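PDB 5Z06: Exo beta-1,2-glucooligosaccharide sophorohydrolase (non-reducing end) from Parabacteroides distasonis ATCC 8503, which hydrolyses linear beta-1,2-glucan and beta-1,2-glucooligosaccharides of four or more units from the non-reducing end, releasing the disaccharide sophorose. Local coordinates for residues A[235-240]-A[643-648]; A[293-298]-A[669-674]; A[589-592]-A[597-600]; A[615-620]-A[632-637]. All blocks are in the same frame, centred on the assembly; numbering follows the deposited sequence.

Contact 1. Residues A[235-240]-A[643-648]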
loop_
_atom_site.group_PDB
_atom_site.type_symbol
_atom_site.label_atom_id
_atom_site.label_comp_id
_atom_site.label_asym_id
_atom_site.label_seq_id
_atom_site.Cartn_x
_atom_site.Cartn_y
_atom_site.Cartn_z
ATOM N N ALA A 235 -12.838 -16.346 6.086
ATOM C CA ALA A 235 -12.388 -14.962 6.072
ATOM C C ALA A 235 -13.548 -14.013 6.135
ATOM O O ALA A 235 -14.694 -14.386 5.866
ATOM C CB ALA A 235 -11.574 -14.670 4.805
ATOM N N VAL A 236 -13.230 -12.772 6.484
ATOM C CA VAL A 236 -14.167 -11.680 6.345
ATOM C C VAL A 236 -13.505 -10.622 5.498
ATOM O O VAL A 236 -12.284 -10.447 5.529
ATOM C CB VAL A 236 -14.628 -11.036 7.669
ATOM C CG1 VAL A 236 -15.463 -12.013 8.467
ATOM C CG2 VAL A 236 -13.465 -10.499 8.507
ATOM N N ARG A 237 -14.326 -9.930 4.728
ATOM C CA ARG A 237 -13.846 -8.825 3.969
ATOM C C ARG A 237 -14.764 -7.657 4.204
ATOM O O ARG A 237 -15.977 -7.745 4.037
ATOM C CB ARG A 237 -13.731 -9.206 2.488
ATOM C CG ARG A 237 -12.517 -10.067 2.184
ATOM C CD ARG A 237 -11.232 -9.268 2.341
ATOM N NE ARG A 237 -10.022 -10.038 2.072
ATOM C CZ ARG A 237 -9.342 -10.765 2.963
ATOM N NH1 ARG A 237 -9.751 -10.901 4.227
ATOM N NH2 ARG A 237 -8.251 -11.404 2.574
ATOM N N ARG A 238 -14.155 -6.555 4.587
ATOM C CA ARG A 238 -14.844 -5.312 4.753
ATOM C C ARG A 238 -15.404 -4.856 3.399
ATOM O O ARG A 238 -14.862 -5.239 2.356
ATOM C CB ARG A 238 -13.867 -4.278 5.293
ATOM C CG ARG A 238 -13.379 -4.545 6.699
ATOM C CD ARG A 238 -14.459 -4.184 7.684
ATOM N NE ARG A 238 -14.155 -4.620 9.037
ATOM C CZ ARG A 238 -14.926 -4.380 10.101
ATOM N NH1 ARG A 238 -16.042 -3.672 9.982
ATOM N NH2 ARG A 238 -14.572 -4.845 11.307
ATOM N N PRO A 239 -16.476 -4.031 3.407
ATOM C CA PRO A 239 -17.188 -3.602 2.178
ATOM C C PRO A 239 -16.351 -2.887 1.092
ATOM O O PRO A 239 -16.717 -2.920 -0.066
ATOM C CB PRO A 239 -18.288 -2.660 2.709
ATOM C CG PRO A 239 -18.343 -2.887 4.180
ATOM C CD PRO A 239 -16.969 -3.303 4.592
ATOM N N TRP A 240 -15.240 -2.273 1.490
ATOM C CA TRP A 240 -14.247 -1.671 0.578
ATOM C C TRP A 240 -13.422 -2.687 -0.224
ATOM O O TRP A 240 -12.694 -2.310 -1.143
ATOM C CB TRP A 240 -13.302 -0.699 1.332
ATOM C CG TRP A 240 -12.676 -1.227 2.614
ATOM C CD1 TRP A 240 -13.150 -1.045 3.891
ATOM C CD2 TRP A 240 -11.468 -1.986 2.745
ATOM N NE1 TRP A 240 -12.310 -1.658 4.801
ATOM C CE2 TRP A 240 -11.275 -2.241 4.122
ATOM C CE3 TRP A 240 -10.529 -2.469 1.838
ATOM C CZ2 TRP A 240 -10.182 -2.970 4.606
ATOM C CZ3 TRP A 240 -9.445 -3.203 2.315
ATOM C CH2 TRP A 240 -9.277 -3.441 3.687
ATOM N N TRP A 643 0.521 -12.411 -0.372
ATOM C CA TRP A 643 -0.265 -12.319 -1.607
ATOM C C TRP A 643 -1.706 -11.985 -1.278
ATOM O O TRP A 643 -2.325 -12.643 -0.479
ATOM C CB TRP A 643 -0.224 -13.610 -2.374
ATOM C CG TRP A 643 -1.007 -13.550 -3.606
ATOM C CD1 TRP A 643 -2.197 -14.141 -3.828
ATOM C CD2 TRP A 643 -0.657 -12.862 -4.808
ATOM N NE1 TRP A 643 -2.635 -13.865 -5.098
ATOM C CE2 TRP A 643 -1.699 -13.092 -5.733
ATOM C CE3 TRP A 643 0.445 -12.097 -5.205
ATOM C CZ2 TRP A 643 -1.684 -12.577 -7.033
ATOM C CZ3 TRP A 643 0.468 -11.570 -6.507
ATOM C CH2 TRP A 643 -0.599 -11.821 -7.407
ATOM N N GLY A 644 -2.224 -10.959 -1.911
ATOM C CA GLY A 644 -3.540 -10.469 -1.625
ATOM C C GLY A 644 -4.291 -10.164 -2.910
ATOM O O GLY A 644 -3.829 -10.484 -4.023
ATOM N N GLU A 645 -5.398 -9.452 -2.723
ATOM C CA GLU A 645 -6.416 -9.239 -3.745
ATOM C C GLU A 645 -5.942 -8.301 -4.822
ATOM O O GLU A 645 -6.422 -8.382 -5.970
ATOM C CB GLU A 645 -7.684 -8.662 -3.106
ATOM C CG GLU A 645 -8.426 -9.637 -2.200
ATOM C CD GLU A 645 -7.805 -9.837 -0.834
ATOM O OE1 GLU A 645 -6.866 -9.122 -0.461
ATOM O OE2 GLU A 645 -8.297 -10.709 -0.117
ATOM N N TYR A 646 -5.025 -7.392 -4.452
ATOM C CA TYR A 646 -4.493 -6.422 -5.386
ATOM C C TYR A 646 -3.010 -6.627 -5.658
ATOM O O TYR A 646 -2.310 -5.697 -6.015
ATOM C CB TYR A 646 -4.795 -5.009 -4.924
ATOM C CG TYR A 646 -6.256 -4.612 -4.953
ATOM C CD1 TYR A 646 -7.149 -5.119 -5.901
ATOM C CD2 TYR A 646 -6.744 -3.708 -4.047
ATOM C CE1 TYR A 646 -8.471 -4.740 -5.895
ATOM C CE2 TYR A 646 -8.061 -3.314 -4.060
ATOM C CZ TYR A 646 -8.908 -3.832 -4.986
ATOM O OH TYR A 646 -10.202 -3.431 -4.969
ATOM N N GLY A 647 -2.558 -7.869 -5.552
ATOM C CA GLY A 647 -1.174 -8.218 -5.784
ATOM C C GLY A 647 -0.554 -8.409 -4.422
ATOM O O GLY A 647 -1.244 -8.704 -3.445
ATOM N N PHE A 648 0.745 -8.218 -4.338
ATOM C CA PHE A 648 1.416 -8.431 -3.072
ATOM C C PHE A 648 1.114 -7.286 -2.153
ATOM O O PHE A 648 0.966 -6.150 -2.589
ATOM C CB PHE A 648 2.917 -8.590 -3.228
ATOM C CG PHE A 648 3.304 -9.764 -4.048
ATOM C CD1 PHE A 648 3.408 -11.016 -3.475
ATOM C CD2 PHE A 648 3.594 -9.623 -5.397
ATOM C CE1 PHE A 648 3.788 -12.100 -4.238
ATOM C CE2 PHE A 648 3.959 -10.716 -6.163
ATOM C CZ PHE A 648 4.053 -11.949 -5.581
#

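Contact 2. Residues A[293-298]-A[669-674]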
loop_
_atom_site.group_PDB
_atom_site.type_symbol
_atom_site.label_atom_id
_atom_site.label_comp_id
_atom_site.label_asym_id
_atom_site.label_seq_id
_atom_site.Cartn_x
_atom_site.Cartn_y
_atom_site.Cartn_z
ATOM N N GLU A 293 -1.774 -8.907 -13.380
ATOM C CA GLU A 293 -3.212 -8.785 -13.270
ATOM C C GLU A 293 -3.640 -8.341 -11.899
ATOM O O GLU A 293 -4.425 -7.415 -11.770
ATOM C CB GLU A 293 -3.905 -10.111 -13.598
ATOM C CG GLU A 293 -5.423 -10.132 -13.420
ATOM C CD GLU A 293 -5.962 -11.548 -13.200
ATOM O OE1 GLU A 293 -5.234 -12.556 -13.465
ATOM O OE2 GLU A 293 -7.122 -11.661 -12.744
ATOM N N ALA A 294 -3.160 -9.019 -10.874
ATOM C CA ALA A 294 -3.545 -8.666 -9.519
ATOM C C ALA A 294 -3.219 -7.197 -9.201
ATOM O O ALA A 294 -3.998 -6.512 -8.552
ATOM C CB ALA A 294 -2.867 -9.577 -8.525
ATOM N N ASN A 295 -2.062 -6.739 -9.652
ATOM C CA ASN A 295 -1.663 -5.363 -9.413
ATOM C C ASN A 295 -2.524 -4.427 -10.242
ATOM O O ASN A 295 -2.926 -3.393 -9.783
ATOM C CB ASN A 295 -0.205 -5.183 -9.721
ATOM C CG ASN A 295 0.693 -5.689 -8.612
ATOM O OD1 ASN A 295 0.898 -5.011 -7.632
ATOM N ND2 ASN A 295 1.279 -6.862 -8.800
ATOM N N PHE A 296 -2.825 -4.814 -11.472
ATOM C CA PHE A 296 -3.729 -4.051 -12.327
ATOM C C PHE A 296 -5.090 -3.802 -11.659
ATOM O O PHE A 296 -5.665 -2.716 -11.776
ATOM C CB PHE A 296 -3.881 -4.795 -13.653
ATOM C CG PHE A 296 -5.082 -4.433 -14.429
ATOM C CD1 PHE A 296 -6.291 -5.083 -14.197
ATOM C CD2 PHE A 296 -5.010 -3.479 -15.426
ATOM C CE1 PHE A 296 -7.417 -4.772 -14.938
ATOM C CE2 PHE A 296 -6.134 -3.179 -16.187
ATOM C CZ PHE A 296 -7.333 -3.825 -15.947
ATOM N N ARG A 297 -5.586 -4.799 -10.926
ATOM C CA ARG A 297 -6.877 -4.684 -10.261
ATOM C C ARG A 297 -6.978 -3.426 -9.423
ATOM O O ARG A 297 -8.014 -2.801 -9.368
ATOM C CB ARG A 297 -7.127 -5.873 -9.358
ATOM C CG ARG A 297 -7.288 -7.211 -10.041
ATOM C CD ARG A 297 -7.282 -8.296 -8.977
ATOM N NE ARG A 297 -7.144 -9.608 -9.585
ATOM C CZ ARG A 297 -6.770 -10.695 -8.936
ATOM N NH1 ARG A 297 -6.514 -10.667 -7.625
ATOM N NH2 ARG A 297 -6.676 -11.828 -9.598
ATOM N N TYR A 298 -5.894 -3.084 -8.748
ATOM C CA TYR A 298 -5.846 -1.884 -7.943
ATOM C C TYR A 298 -6.315 -0.617 -8.689
ATOM O O TYR A 298 -6.944 0.258 -8.103
ATOM C CB TYR A 298 -4.414 -1.698 -7.432
ATOM C CG TYR A 298 -4.289 -0.604 -6.459
ATOM C CD1 TYR A 298 -4.183 0.694 -6.887
ATOM C CD2 TYR A 298 -4.335 -0.855 -5.099
ATOM C CE1 TYR A 298 -4.089 1.733 -5.997
ATOM C CE2 TYR A 298 -4.227 0.181 -4.176
ATOM C CZ TYR A 298 -4.115 1.478 -4.643
ATOM O OH TYR A 298 -4.042 2.539 -3.794
ATOM N N ALA A 669 1.366 -0.509 -9.462
ATOM C CA ALA A 669 1.415 -0.323 -10.921
ATOM C C ALA A 669 2.822 -0.531 -11.483
ATOM O O ALA A 669 2.978 -1.150 -12.558
ATOM C CB ALA A 669 0.883 1.039 -11.327
ATOM N N PRO A 670 3.864 -0.039 -10.770
ATOM C CA PRO A 670 5.190 -0.284 -11.315
ATOM C C PRO A 670 5.468 -1.735 -11.564
ATOM O O PRO A 670 6.214 -2.059 -12.481
ATOM C CB PRO A 670 6.114 0.270 -10.235
ATOM C CG PRO A 670 5.365 1.485 -9.821
ATOM C CD PRO A 670 3.931 0.986 -9.720
ATOM N N VAL A 671 4.853 -2.604 -10.780
ATOM C CA VAL A 671 5.081 -4.028 -10.953
ATOM C C VAL A 671 4.483 -4.467 -12.298
ATOM O O VAL A 671 5.169 -5.069 -13.132
ATOM C CB VAL A 671 4.489 -4.829 -9.792
ATOM C CG1 VAL A 671 4.655 -6.339 -10.039
ATOM C CG2 VAL A 671 5.150 -4.386 -8.483
ATOM N N THR A 672 3.225 -4.126 -12.515
ATOM C CA THR A 672 2.580 -4.454 -13.793
ATOM C C THR A 672 3.378 -3.875 -14.949
ATOM O O THR A 672 3.681 -4.561 -15.908
ATOM C CB THR A 672 1.161 -3.908 -13.829
ATOM O OG1 THR A 672 0.428 -4.459 -12.729
ATOM C CG2 THR A 672 0.435 -4.257 -15.164
ATOM N N VAL A 673 3.748 -2.608 -14.817
ATOM C CA VAL A 673 4.300 -1.854 -15.916
ATOM C C VAL A 673 5.689 -2.336 -16.253
ATOM O O VAL A 673 5.999 -2.544 -17.418
ATOM C CB VAL A 673 4.353 -0.359 -15.578
ATOM C CG1 VAL A 673 5.201 0.396 -16.604
ATOM C CG2 VAL A 673 2.948 0.204 -15.540
ATOM N N MET A 674 6.530 -2.501 -15.231
ATOM C CA MET A 674 7.910 -2.927 -15.479
ATOM C C MET A 674 7.972 -4.391 -15.841
ATOM O O MET A 674 8.813 -4.794 -16.630
ATOM C CB MET A 674 8.801 -2.603 -14.287
ATOM C CG MET A 674 8.895 -1.107 -14.083
ATOM S SD MET A 674 9.741 -0.339 -15.472
ATOM C CE MET A 674 11.279 0.118 -14.700
#

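Contact 3. Residues A[589-592]-A[597-600]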
loop_
_atom_site.group_PDB
_atom_site.type_symbol
_atom_site.label_atom_id
_atom_site.label_comp_id
_atom_site.label_asym_id
_atom_site.label_seq_id
_atom_site.Cartn_x
_atom_site.Cartn_y
_atom_site.Cartn_z
ATOM N N THR A 589 13.230 -0.497 -0.578
ATOM C CA THR A 589 12.662 0.715 -1.142
ATOM C C THR A 589 11.646 1.292 -0.141
ATOM O O THR A 589 11.433 0.765 0.968
ATOM C CB THR A 589 12.023 0.449 -2.540
ATOM O OG1 THR A 589 11.475 1.649 -3.089
ATOM C CG2 THR A 589 10.926 -0.556 -2.460
ATOM N N ALA A 590 11.046 2.397 -0.546
ATOM C CA ALA A 590 10.123 3.117 0.300
ATOM C C ALA A 590 8.820 2.383 0.462
ATOM O O ALA A 590 8.269 1.821 -0.499
ATOM C CB ALA A 590 9.848 4.487 -0.266
ATOM N N SER A 591 8.304 2.442 1.682
ATOM C CA SER A 591 6.948 2.033 1.952
ATOM C C SER A 591 6.542 2.541 3.300
ATOM O O SER A 591 7.391 2.934 4.129
ATOM C CB SER A 591 6.839 0.495 1.927
ATOM O OG SER A 591 7.310 -0.092 3.122
ATOM N N ASP A 592 5.246 2.475 3.565
ATOM C CA ASP A 592 4.804 2.545 4.957
ATOM C C ASP A 592 5.283 1.311 5.721
ATOM O O ASP A 592 5.338 0.222 5.189
ATOM C CB ASP A 592 3.288 2.722 5.059
ATOM C CG ASP A 592 2.848 4.132 4.698
ATOM O OD1 ASP A 592 3.727 5.013 4.512
ATOM O OD2 ASP A 592 1.625 4.360 4.598
ATOM N N TYR A 597 6.196 6.271 7.538
ATOM C CA TYR A 597 6.780 6.075 6.245
ATOM C C TYR A 597 8.269 5.869 6.433
ATOM O O TYR A 597 8.882 6.437 7.336
ATOM C CB TYR A 597 6.520 7.285 5.386
ATOM C CG TYR A 597 7.205 7.273 4.039
ATOM C CD1 TYR A 597 6.692 6.507 2.972
ATOM C CD2 TYR A 597 8.346 8.038 3.820
ATOM C CE1 TYR A 597 7.303 6.528 1.727
ATOM C CE2 TYR A 597 8.977 8.050 2.580
ATOM C CZ TYR A 597 8.442 7.313 1.531
ATOM O OH TYR A 597 9.060 7.332 0.304
ATOM N N GLN A 598 8.851 5.057 5.579
ATOM C CA GLN A 598 10.299 4.873 5.577
ATOM C C GLN A 598 10.786 4.728 4.151
ATOM O O GLN A 598 10.123 4.087 3.327
ATOM C CB GLN A 598 10.698 3.668 6.423
ATOM C CG GLN A 598 9.922 2.395 6.154
ATOM C CD GLN A 598 10.453 1.221 6.964
ATOM O OE1 GLN A 598 10.900 1.376 8.095
ATOM N NE2 GLN A 598 10.394 0.038 6.385
ATOM N N ALA A 599 11.923 5.341 3.858
ATOM C CA ALA A 599 12.482 5.318 2.512
ATOM C C ALA A 599 13.679 4.377 2.556
ATOM O O ALA A 599 14.799 4.817 2.652
ATOM C CB ALA A 599 12.866 6.734 2.069
ATOM N N GLN A 600 13.431 3.066 2.520
ATOM C CA GLN A 600 14.492 2.105 2.768
ATOM C C GLN A 600 15.440 2.010 1.612
ATOM O O GLN A 600 15.085 2.283 0.449
ATOM C CB GLN A 600 13.926 0.717 3.101
ATOM C CG GLN A 600 13.037 0.667 4.325
ATOM C CD GLN A 600 13.719 1.204 5.571
ATOM O OE1 GLN A 600 13.985 2.398 5.664
ATOM N NE2 GLN A 600 13.990 0.322 6.534
HETATM O O HOH W 1 10.006 -0.267 3.269
#

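Contact 4. Residues A[615-620]-A[632-637]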
loop_
_atom_site.group_PDB
_atom_site.type_symbol
_atom_site.label_atom_id
_atom_site.label_comp_id
_atom_site.label_asym_id
_atom_site.label_seq_id
_atom_site.Cartn_x
_atom_site.Cartn_y
_atom_site.Cartn_z
ATOM N N GLY A 615 9.935 -3.339 -4.828
ATOM C CA GLY A 615 11.376 -3.206 -5.101
ATOM C C GLY A 615 11.910 -4.172 -6.135
ATOM O O GLY A 615 12.376 -3.763 -7.213
ATOM N N ALA A 616 11.804 -5.468 -5.836
ATOM C CA ALA A 616 12.288 -6.507 -6.759
ATOM C C ALA A 616 11.437 -6.575 -8.015
ATOM O O ALA A 616 11.944 -6.708 -9.146
ATOM C CB ALA A 616 12.290 -7.863 -6.086
ATOM N N LEU A 617 10.136 -6.481 -7.822
ATOM C CA LEU A 617 9.219 -6.860 -8.883
ATOM C C LEU A 617 9.199 -5.837 -9.994
ATOM O O LEU A 617 9.216 -6.194 -11.165
ATOM C CB LEU A 617 7.832 -7.093 -8.320
ATOM C CG LEU A 617 7.806 -8.247 -7.313
ATOM C CD1 LEU A 617 6.469 -8.241 -6.607
ATOM C CD2 LEU A 617 8.071 -9.579 -7.988
ATOM N N ALA A 618 9.212 -4.561 -9.640
ATOM C CA ALA A 618 9.255 -3.512 -10.650
ATOM C C ALA A 618 10.665 -3.327 -11.217
ATOM O O ALA A 618 10.878 -2.508 -12.103
ATOM C CB ALA A 618 8.716 -2.207 -10.087
ATOM N N SER A 619 11.634 -4.066 -10.674
ATOM C CA SER A 619 12.970 -4.108 -11.221
ATOM C C SER A 619 13.128 -5.130 -12.327
ATOM O O SER A 619 14.210 -5.244 -12.879
ATOM C CB SER A 619 13.996 -4.348 -10.113
ATOM O OG SER A 619 13.997 -3.247 -9.229
ATOM N N PHE A 620 12.066 -5.865 -12.654
ATOM C CA PHE A 620 12.115 -6.878 -13.702
ATOM C C PHE A 620 12.983 -6.592 -14.935
ATOM O O PHE A 620 13.843 -7.412 -15.274
ATOM C CB PHE A 620 10.707 -7.288 -14.157
ATOM C CG PHE A 620 10.376 -8.674 -13.787
ATOM C CD1 PHE A 620 10.869 -9.715 -14.543
ATOM C CD2 PHE A 620 9.679 -8.952 -12.616
ATOM C CE1 PHE A 620 10.634 -11.025 -14.179
ATOM C CE2 PHE A 620 9.431 -10.254 -12.243
ATOM C CZ PHE A 620 9.910 -11.286 -13.023
ATOM N N ARG A 632 8.628 -15.532 -7.334
ATOM C CA ARG A 632 8.341 -16.913 -6.977
ATOM C C ARG A 632 8.324 -17.146 -5.484
ATOM O O ARG A 632 7.455 -17.841 -4.975
ATOM C CB ARG A 632 9.379 -17.819 -7.569
ATOM C CG ARG A 632 9.258 -18.033 -9.060
ATOM C CD ARG A 632 10.250 -19.109 -9.439
ATOM N NE ARG A 632 10.725 -18.949 -10.799
ATOM C CZ ARG A 632 11.962 -18.632 -11.157
ATOM N NH1 ARG A 632 12.930 -18.426 -10.251
ATOM N NH2 ARG A 632 12.241 -18.523 -12.454
ATOM N N ASN A 633 9.303 -16.556 -4.791
ATOM C CA ASN A 633 9.415 -16.623 -3.364
ATOM C C ASN A 633 8.243 -15.927 -2.684
ATOM O O ASN A 633 7.564 -16.508 -1.831
ATOM C CB ASN A 633 10.710 -15.933 -2.940
ATOM C CG ASN A 633 10.963 -16.030 -1.455
ATOM O OD1 ASN A 633 10.672 -17.061 -0.845
ATOM N ND2 ASN A 633 11.542 -14.969 -0.871
ATOM N N TYR A 634 8.016 -14.673 -3.058
ATOM C CA TYR A 634 6.936 -13.891 -2.454
ATOM C C TYR A 634 5.582 -14.589 -2.562
ATOM O O TYR A 634 4.806 -14.628 -1.596
ATOM C CB TYR A 634 6.850 -12.508 -3.107
ATOM C CG TYR A 634 8.029 -11.614 -2.885
ATOM C CD1 TYR A 634 8.912 -11.819 -1.838
ATOM C CD2 TYR A 634 8.231 -10.508 -3.705
ATOM C CE1 TYR A 634 9.993 -10.987 -1.642
ATOM C CE2 TYR A 634 9.280 -9.654 -3.495
ATOM C CZ TYR A 634 10.173 -9.910 -2.471
ATOM O OH TYR A 634 11.235 -9.084 -2.256
ATOM N N TYR A 635 5.312 -15.125 -3.748
ATOM C CA TYR A 635 4.091 -15.846 -3.986
ATOM C C TYR A 635 4.089 -17.214 -3.319
ATOM O O TYR A 635 3.230 -17.484 -2.484
ATOM C CB TYR A 635 3.842 -15.986 -5.468
ATOM C CG TYR A 635 2.533 -16.627 -5.765
ATOM C CD1 TYR A 635 1.334 -16.012 -5.403
ATOM C CD2 TYR A 635 2.470 -17.868 -6.382
ATOM C CE1 TYR A 635 0.113 -16.623 -5.662
ATOM C CE2 TYR A 635 1.255 -18.481 -6.626
ATOM C CZ TYR A 635 0.080 -17.854 -6.267
ATOM O OH TYR A 635 -1.118 -18.476 -6.535
ATOM N N ARG A 636 5.031 -18.080 -3.687
ATOM C CA ARG A 636 4.930 -19.475 -3.272
ATOM C C ARG A 636 5.265 -19.687 -1.830
ATOM O O ARG A 636 4.651 -20.523 -1.227
ATOM C CB ARG A 636 5.799 -20.393 -4.103
ATOM C CG ARG A 636 5.228 -20.635 -5.478
ATOM C CD ARG A 636 6.241 -21.341 -6.342
ATOM N NE ARG A 636 5.640 -21.623 -7.636
ATOM C CZ ARG A 636 6.241 -21.513 -8.813
ATOM N NH1 ARG A 636 7.491 -21.123 -8.900
ATOM N NH2 ARG A 636 5.575 -21.786 -9.917
ATOM N N ASN A 637 6.239 -18.955 -1.296
ATOM C CA ASN A 637 6.678 -19.151 0.094
ATOM C C ASN A 637 5.994 -18.210 1.051
ATOM O O ASN A 637 5.564 -18.654 2.113
ATOM C CB ASN A 637 8.188 -19.018 0.226
ATOM C CG ASN A 637 8.913 -20.055 -0.578
ATOM O OD1 ASN A 637 8.504 -21.224 -0.603
ATOM N ND2 ASN A 637 9.969 -19.642 -1.277
HETATM O O HOH W 2 11.042 -6.486 -3.103
#

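Contact 1. Residues A[235-240]-A[643-648]
Arg-237 and Glu-645 reach toward each other from opposite directions and form a salt bridge, the guanidinium side-on to a single oxygen. NE lies 2.9 Å and NH2 2.8 Å from OE2 of Glu-645, with OE2 almost exactly in the guanidinium plane of Arg-237. The carboxylate does not share that plane but is turned 74° against it. As a result NH2 arrives on the syn lone pair of OE2, whereas NE comes in from above the carboxylate plane. The backbone N of Thr-245 is a third donor to the same OE2, an arrangement that would be expected to stabilise the ionised acid. On the arginine side, a bend at chi2 (-69°) lets Arg-237 NH1 return to Val-236 O at 2.9 Å, which fixes the rotation of the guanidinium with its NE/NH2 edge facing Glu-645. The backbones stay well apart, Arg-237 CA lying 10.7 Å from Glu-645 CA, and direct burial between the segments is small. Glu-645 is carried by the type I turn from Gly-644 to Gly-647, closed by Gly-647 N to Gly-644 O at 3.3 Å; the reverse bond, Gly-644 N to Gly-647 O, pairs the two short strands of a tight hairpin. Around the ion pair, Arg-237 also lies on Tyr-244 and Ile-222, and Glu-645 on Arg-243. Strand 232-237, an outer strand of a four-stranded antiparallel sheet, is thereby linked to hairpin 643-648, which packs in turn against strand 243-247 and helix 284-297.

Contact 2. Residues A[293-298]-A[669-674]
Asn-295 on helix 284-297 and Thr-672 on helix 665-680 face each other where the two helices run roughly antiparallel. The axes of the short segments approach to 8.2 Å and cross at -135°, close enough to bring Asn-295 CA within 6.1 Å of Ala-669 CA. The second helix is kinked here, since the backbone N atoms of Pro-670 and Val-671 make no bond to the turn before. Thr-672 supplies the closest side-chain approach, its OG1 lying 3.2 Å from CB of Asn-295 and 3.5 Å from the backbone N of Phe-296. With OG1 anti to its own carbonyl carbon (chi1 -58°), the hydroxyl leans over the facing helix and is hydrogen-bonded to Gln-292 O, so that one polar link between the helices falls just beside this pair of segments. Asn-295 behaves differently: its ND2 is bonded to Val-291 O of its own helix. That bond holds the amide against the helix surface, and Val-671 crosses it at about a right angle; Val-671 CG1 lies 3.6 Å from Asn-295 ND2. The buried amide thus spends an N-H on its own helix, and its contact with Val-671 is van der Waals. The Phe-296 ring leads off elsewhere, to Trp-300 and Phe-341, and on the far side Ala-669 and Pro-670 rest on helix 323-338. Such close, buried packing of antiparallel helices is consistent with the (alpha/alpha)6 barrel known for family GH144 and related six-hairpin glycosidases.

Contact 3. Residues A[589-592]-A[597-600]
Ser-591 and Gln-598 form the hydrogen-bonded pair at the middle of a small antiparallel beta hairpin, strands 590-592 and 597-599, with Asp-592 and Tyr-597 as the non-hydrogen-bonded pair nearer the turn. Ser-591 N to Gln-598 O and Gln-598 N to Ser-591 O are both 3.0 Å. Toward the open end the bond from Gln-600 N to Thr-589 O is weak. On one face lies Tyr-597, whose CG is anti to the backbone N (chi1 174°). This lays the ring diagonally across to the other strand, where Tyr-597 CZ is 3.6 Å from Ala-590 CB. Asp-592 meets the same ring at its edge, OD1 lying in the ring plane 3.7 Å from Tyr-597 CD1, with the carboxylate nearly perpendicular to the ring; the charge of OD1 is answered by Arg-76. On the other face Gln-598 places CG between its backbone N and carbonyl carbon (chi1 49°) and then runs out straight. Gln-598 CG passes 3.3 Å from Ser-591 O, and the amide reaches beyond, with OE1 accepting from Asn-608. Gln-600, bent at chi2, takes its own amide away to a bound glycerol, probably a crystallisation additive. Ser-591 OG donates to Asp-592 O at 2.9 Å from above the carbonyl plane, leaving the oxygen to accept. A single water donates to it and to Thr-589 O while accepting from Gln-598 NE2 at 3.2 Å.

Contact 4. Residues A[615-620]-A[632-637]
Tyr-634 reaches across from helix 624-636 to Ala-616 and Leu-617 of helix 614-617, in a helix-loop-helix arrangement within the glucoamylase-like part of the chain. The helices stand apart, Leu-617 CA being 9.8 Å from Tyr-634 CA, and the gap is bridged by Tyr-634, with Leu-617 reaching out to meet it. The tyrosine CG is anti to the carbonyl carbon (chi1 -65°), which directs the ring toward the shorter helix. Leu-617 slides past in the opposite sense, and Leu-617 CD1 lies at the ring edge, 4.1 Å from Tyr-634 CD2. Ala-616 CB sits 4.2 Å from Tyr-634 OH. These are the closest direct approaches, and all are buried, yet they are only van der Waals touches; Leu-617 and Ala-616 gain further packing from Leu-631 and Ala-630, one turn back on the longer helix. Away from this contact, helix 624-636 is polar and more open: Arg-632 and Arg-636 are partly exposed, paired with Asp-284 and Glu-202, and the exposed Asn-637 turns its ND2 back to Asn-633 OD1 at 2.7 Å, nearly straight and on a lone pair. The buried side has to satisfy its polar atoms differently. The Tyr-634 hydroxyl has a weak bond to Trp-586 O, and it also shares a water with the backbone of helix 614-617: the water is 2.7 Å from Tyr-634 OH and accepts from Ala-616 N at 3.0 Å.

Contacts 1 and 2 interleave along the chain, since 235-240 and 293-298 come first and 643-648 and 669-674 last; contacts 3 and 4 follow one another inside both loops. Contact 1 reaches from the four-stranded sheet to the helical domain, where the other three lie. Centres of contacts 2 and 4 are about 13 Å apart, joined by Val-671 and Met-674 packing on 615-620. Hairpin 643-648 touches both, through Phe-648 on Leu-617 and Tyr-634 and through Glu-645 O with Arg-297. Contacts 2 and 4 with this hairpin thus form a connected buried cluster, tied to the sheet by contact 1. Contact 3 sits at its margin, about 22 Å from contact 1 between centres, meeting contact 4 at Thr-589 and Gly-615.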